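Local coordinates for protein peptide methionine sulfoxide reductase MsrA (Treponema denticola ATCC 35405, PDB 5FA9) that probably repairs oxidised proteins by reducing methionine sulfoxide back to methionine, as a fusion of an MsrA and an MsrB reductase, at residues 207-221 and 302-314. The protein carries 2 engineered substitutions. Residues are numbered along the deposited sequence; the frame is centred on the assembly and turned at random.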
# COMPACT_ATOMS: atom_id res chain seq x y z
N GLU B 207 13.36 -26.52 4.03
CA GLU B 207 13.83 -25.14 4.00
C GLU B 207 15.13 -25.02 3.21
O GLU B 207 16.06 -25.80 3.39
CB GLU B 207 14.03 -24.60 5.41
CG GLU B 207 12.75 -24.51 6.23
CD GLU B 207 12.99 -23.91 7.60
OE1 GLU B 207 12.66 -22.72 7.79
OE2 GLU B 207 13.50 -24.62 8.48
N GLY B 208 15.18 -24.03 2.33
CA GLY B 208 16.33 -23.80 1.49
C GLY B 208 15.96 -23.01 0.25
O GLY B 208 14.85 -22.49 0.15
N ILE B 209 16.89 -22.91 -0.69
CA ILE B 209 16.63 -22.19 -1.93
C ILE B 209 16.63 -23.12 -3.14
O ILE B 209 17.25 -24.18 -3.12
CB ILE B 209 17.68 -21.07 -2.16
CG1 ILE B 209 19.09 -21.66 -2.18
CG2 ILE B 209 17.56 -20.00 -1.10
CD1 ILE B 209 20.16 -20.65 -2.53
N TYR B 210 15.92 -22.71 -4.18
CA TYR B 210 15.92 -23.45 -5.44
C TYR B 210 16.76 -22.70 -6.45
O TYR B 210 16.51 -21.53 -6.75
CB TYR B 210 14.49 -23.67 -5.94
CG TYR B 210 13.68 -24.57 -5.04
CD1 TYR B 210 13.01 -24.06 -3.93
CD2 TYR B 210 13.61 -25.94 -5.28
CE1 TYR B 210 12.27 -24.89 -3.10
CE2 TYR B 210 12.87 -26.77 -4.46
CZ TYR B 210 12.21 -26.24 -3.37
OH TYR B 210 11.48 -27.06 -2.55
N VAL B 211 17.76 -23.39 -6.98
CA VAL B 211 18.78 -22.76 -7.82
C VAL B 211 18.66 -23.19 -9.28
O VAL B 211 18.18 -24.29 -9.57
CB VAL B 211 20.19 -23.09 -7.25
CG1 VAL B 211 21.08 -23.76 -8.28
CG2 VAL B 211 20.83 -21.85 -6.65
N ASP B 212 19.09 -22.32 -10.19
CA ASP B 212 19.14 -22.65 -11.61
C ASP B 212 20.08 -23.83 -11.83
O ASP B 212 21.27 -23.75 -11.49
CB ASP B 212 19.59 -21.44 -12.43
CG ASP B 212 19.37 -21.62 -13.93
OD1 ASP B 212 19.26 -22.77 -14.40
OD2 ASP B 212 19.32 -20.60 -14.65
N ILE B 213 19.56 -24.91 -12.39
CA ILE B 213 20.33 -26.13 -12.57
C ILE B 213 21.44 -25.97 -13.61
O ILE B 213 22.34 -26.81 -13.71
CB ILE B 213 19.41 -27.31 -12.98
CG1 ILE B 213 20.07 -28.65 -12.65
CG2 ILE B 213 19.01 -27.21 -14.44
CD1 ILE B 213 19.08 -29.79 -12.53
N THR B 214 21.38 -24.89 -14.38
CA THR B 214 22.37 -24.66 -15.44
C THR B 214 23.43 -23.63 -15.07
O THR B 214 24.52 -23.64 -15.63
CB THR B 214 21.69 -24.20 -16.75
OG1 THR B 214 21.11 -22.91 -16.56
CG2 THR B 214 20.60 -25.19 -17.16
N THR B 215 23.12 -22.74 -14.13
CA THR B 215 24.04 -21.66 -13.78
C THR B 215 24.37 -21.61 -12.29
O THR B 215 25.44 -21.13 -11.91
CB THR B 215 23.47 -20.29 -14.19
OG1 THR B 215 22.32 -19.98 -13.39
CG2 THR B 215 23.08 -20.28 -15.65
N GLY B 216 23.47 -22.11 -11.46
CA GLY B 216 23.69 -22.11 -10.02
C GLY B 216 23.16 -20.86 -9.33
O GLY B 216 23.34 -20.70 -8.12
N LYS B 217 22.52 -19.98 -10.09
CA LYS B 217 21.94 -18.76 -9.53
C LYS B 217 20.59 -19.04 -8.87
O LYS B 217 19.73 -19.70 -9.46
CB LYS B 217 21.79 -17.70 -10.62
CG LYS B 217 21.19 -16.39 -10.14
CD LYS B 217 21.25 -15.32 -11.22
CE LYS B 217 20.36 -14.14 -10.88
NZ LYS B 217 20.38 -13.11 -11.96
N PRO B 218 20.40 -18.54 -7.64
CA PRO B 218 19.14 -18.69 -6.90
C PRO B 218 17.94 -18.12 -7.65
O PRO B 218 18.02 -17.01 -8.18
CB PRO B 218 19.40 -17.92 -5.60
CG PRO B 218 20.88 -17.95 -5.44
CD PRO B 218 21.43 -17.86 -6.83
N LEU B 219 16.84 -18.87 -7.68
CA LEU B 219 15.65 -18.44 -8.40
C LEU B 219 14.43 -18.34 -7.50
O LEU B 219 13.62 -17.41 -7.63
CB LEU B 219 15.36 -19.40 -9.56
CG LEU B 219 16.45 -19.54 -10.62
CD1 LEU B 219 16.06 -20.61 -11.63
CD2 LEU B 219 16.70 -18.21 -11.31
N PHE B 220 14.29 -19.29 -6.58
CA PHE B 220 13.13 -19.32 -5.69
C PHE B 220 13.50 -19.72 -4.27
O PHE B 220 14.50 -20.39 -4.04
CB PHE B 220 12.06 -20.27 -6.24
CG PHE B 220 11.54 -19.87 -7.59
CD1 PHE B 220 10.52 -18.94 -7.70
CD2 PHE B 220 12.06 -20.43 -8.74
CE1 PHE B 220 10.03 -18.57 -8.94
CE2 PHE B 220 11.58 -20.07 -9.98
CZ PHE B 220 10.56 -19.14 -10.08
N SER B 221 12.68 -19.29 -3.31
CA SER B 221 12.86 -19.65 -1.91
C SER B 221 11.78 -20.61 -1.44
O SER B 221 10.64 -20.56 -1.92
CB SER B 221 12.87 -18.39 -1.03
OG SER B 221 12.89 -18.73 0.34
N GLU B 302 28.08 -23.76 0.82
CA GLU B 302 28.15 -23.84 -0.63
C GLU B 302 28.18 -22.46 -1.28
O GLU B 302 28.07 -22.33 -2.50
CB GLU B 302 26.96 -24.64 -1.18
CG GLU B 302 26.97 -26.11 -0.79
CD GLU B 302 25.81 -26.88 -1.38
OE1 GLU B 302 25.35 -26.50 -2.48
OE2 GLU B 302 25.36 -27.85 -0.75
N GLY B 303 28.35 -21.43 -0.46
CA GLY B 303 28.57 -20.08 -0.96
C GLY B 303 27.32 -19.22 -1.11
O GLY B 303 27.38 -18.15 -1.71
N TYR B 304 26.20 -19.69 -0.57
CA TYR B 304 24.94 -18.96 -0.70
C TYR B 304 24.54 -18.27 0.61
O TYR B 304 23.36 -18.20 0.94
CB TYR B 304 23.83 -19.90 -1.16
CG TYR B 304 24.03 -20.42 -2.56
CD1 TYR B 304 24.75 -21.59 -2.80
CD2 TYR B 304 23.52 -19.74 -3.66
CE1 TYR B 304 24.94 -22.07 -4.08
CE2 TYR B 304 23.70 -20.21 -4.94
CZ TYR B 304 24.41 -21.37 -5.15
OH TYR B 304 24.60 -21.85 -6.43
N GLY B 305 25.54 -17.77 1.33
CA GLY B 305 25.30 -17.11 2.61
C GLY B 305 24.50 -15.83 2.51
O GLY B 305 23.83 -15.43 3.46
N ASP B 306 24.56 -15.18 1.35
CA ASP B 306 23.87 -13.91 1.15
C ASP B 306 22.36 -14.08 0.98
O ASP B 306 21.61 -13.10 1.04
CB ASP B 306 24.44 -13.18 -0.06
CG ASP B 306 25.85 -12.67 0.17
OD1 ASP B 306 26.29 -12.67 1.34
OD2 ASP B 306 26.51 -12.27 -0.81
N TYR B 307 21.92 -15.31 0.78
CA TYR B 307 20.52 -15.58 0.47
C TYR B 307 19.75 -16.18 1.65
O TYR B 307 18.59 -16.58 1.50
CB TYR B 307 20.42 -16.51 -0.74
CG TYR B 307 21.05 -15.94 -1.99
CD1 TYR B 307 20.33 -15.12 -2.84
CD2 TYR B 307 22.37 -16.23 -2.32
CE1 TYR B 307 20.90 -14.59 -3.99
CE2 TYR B 307 22.95 -15.71 -3.46
CZ TYR B 307 22.22 -14.89 -4.29
OH TYR B 307 22.79 -14.37 -5.43
N LEU B 308 20.39 -16.24 2.81
CA LEU B 308 19.75 -16.78 4.01
C LEU B 308 18.46 -16.05 4.44
O LEU B 308 17.49 -16.71 4.80
CB LEU B 308 20.75 -16.79 5.18
CG LEU B 308 22.00 -17.64 5.01
CD1 LEU B 308 22.91 -17.52 6.22
CD2 LEU B 308 21.64 -19.10 4.75
N PRO B 309 18.44 -14.70 4.42
CA PRO B 309 17.21 -14.04 4.86
C PRO B 309 15.98 -14.32 3.99
O PRO B 309 14.86 -14.16 4.46
CB PRO B 309 17.57 -12.55 4.79
CG PRO B 309 19.04 -12.52 4.95
CD PRO B 309 19.52 -13.72 4.20
N TYR B 310 16.19 -14.74 2.75
CA TYR B 310 15.07 -15.06 1.87
C TYR B 310 14.39 -16.36 2.29
O TYR B 310 13.23 -16.60 1.96
CB TYR B 310 15.54 -15.16 0.41
CG TYR B 310 16.04 -13.85 -0.14
CD1 TYR B 310 15.17 -12.80 -0.41
CD2 TYR B 310 17.39 -13.66 -0.41
CE1 TYR B 310 15.63 -11.60 -0.91
CE2 TYR B 310 17.86 -12.46 -0.92
CZ TYR B 310 16.98 -11.43 -1.17
OH TYR B 310 17.44 -10.24 -1.68
N VAL B 311 15.12 -17.19 3.03
CA VAL B 311 14.57 -18.43 3.57
C VAL B 311 14.01 -18.19 4.97
O VAL B 311 12.89 -18.60 5.28
CB VAL B 311 15.62 -19.55 3.63
CG1 VAL B 311 14.99 -20.84 4.13
CG2 VAL B 311 16.25 -19.75 2.26
N LYS B 312 14.80 -17.52 5.80
CA LYS B 312 14.39 -17.20 7.17
C LYS B 312 14.49 -15.70 7.44
O LYS B 312 15.51 -15.23 7.94
CB LYS B 312 15.23 -17.97 8.18
CG LYS B 312 15.05 -19.48 8.14
CD LYS B 312 15.91 -20.16 9.19
CE LYS B 312 15.73 -21.67 9.17
NZ LYS B 312 14.44 -22.08 9.78
N PRO B 313 13.43 -14.95 7.10
CA PRO B 313 13.38 -13.49 7.29
C PRO B 313 13.55 -13.07 8.74
O PRO B 313 14.02 -11.97 9.01
CB PRO B 313 11.98 -13.12 6.78
CG PRO B 313 11.20 -14.40 6.81
CD PRO B 313 12.19 -15.48 6.51
N THR B 314 13.16 -13.94 9.67
CA THR B 314 13.31 -13.67 11.09
C THR B 314 14.22 -14.71 11.74
O THR B 314 14.14 -14.95 12.95
CB THR B 314 11.96 -13.65 11.82
OG1 THR B 314 11.29 -14.90 11.63
CG2 THR B 314 11.08 -12.53 11.27
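Pro218 sets its CG over the centre of the Tyr307 ring, 3.5 Å from the ring centroid and 10° off the normal, a CH-pi contact that suits proline because its rigid, flat-sided ring can lay a CH over an aromatic face. The same Pro218 CG lies 3.6 Å from Tyr304 CE2, at the edge of the second ring, so the proline wedges between two tyrosines that it meets differently. Beside it, Ile209 and Val211, on the same side of strand 208-212, bring Ile209 CD1 and Val211 CG2 obliquely to Tyr304. Ile209 branches to serve two neighbours: CG1 sits between the backbone N and carbonyl carbon (chi1 57°) and carries CD1 to the tyrosine, while Ile209 CG2 packs 3.6 Å from Val311 CG2. Tyrosine suits position 304 because its flank is apolar and its hydroxyl is not: Tyr304 OH donates to Gly216 O near the ring plane, though the modelled 2.4 Å is shorter than normal and its exact length doubtful.

Further along, Ser221, small enough to let the backbones approach, gives a hydrogen bond from OG to Tyr310 O (2.7 Å), reaching it from above the carbonyl plane; the same OG also bonds Leu223 N. The Tyr310 side chain leads away, its hydroxyl hydrogen-bonded to that of Tyr163.

The packing gives way to solvent at Glu207, where two long charged side chains meet beyond the last apolar contact, Val311 CG1 against Glu207 CB. Lys312, bent at its last torsion (chi4 -75°), forms a salt bridge, NZ meeting Glu207 OE1 at 2.7 Å on the syn side but somewhat out of the carboxylate plane, with a weak second bond to OE2; Tyr296 adds a cation-pi contact to the lysine. Strands 208-212 and 218-221 form an antiparallel hairpin with a classic beta bulge at Leu219 and Phe220 opposite Tyr210, and the C-terminal segment packs on the three-stranded antiparallel sheet of the MsrB (SelR) domain.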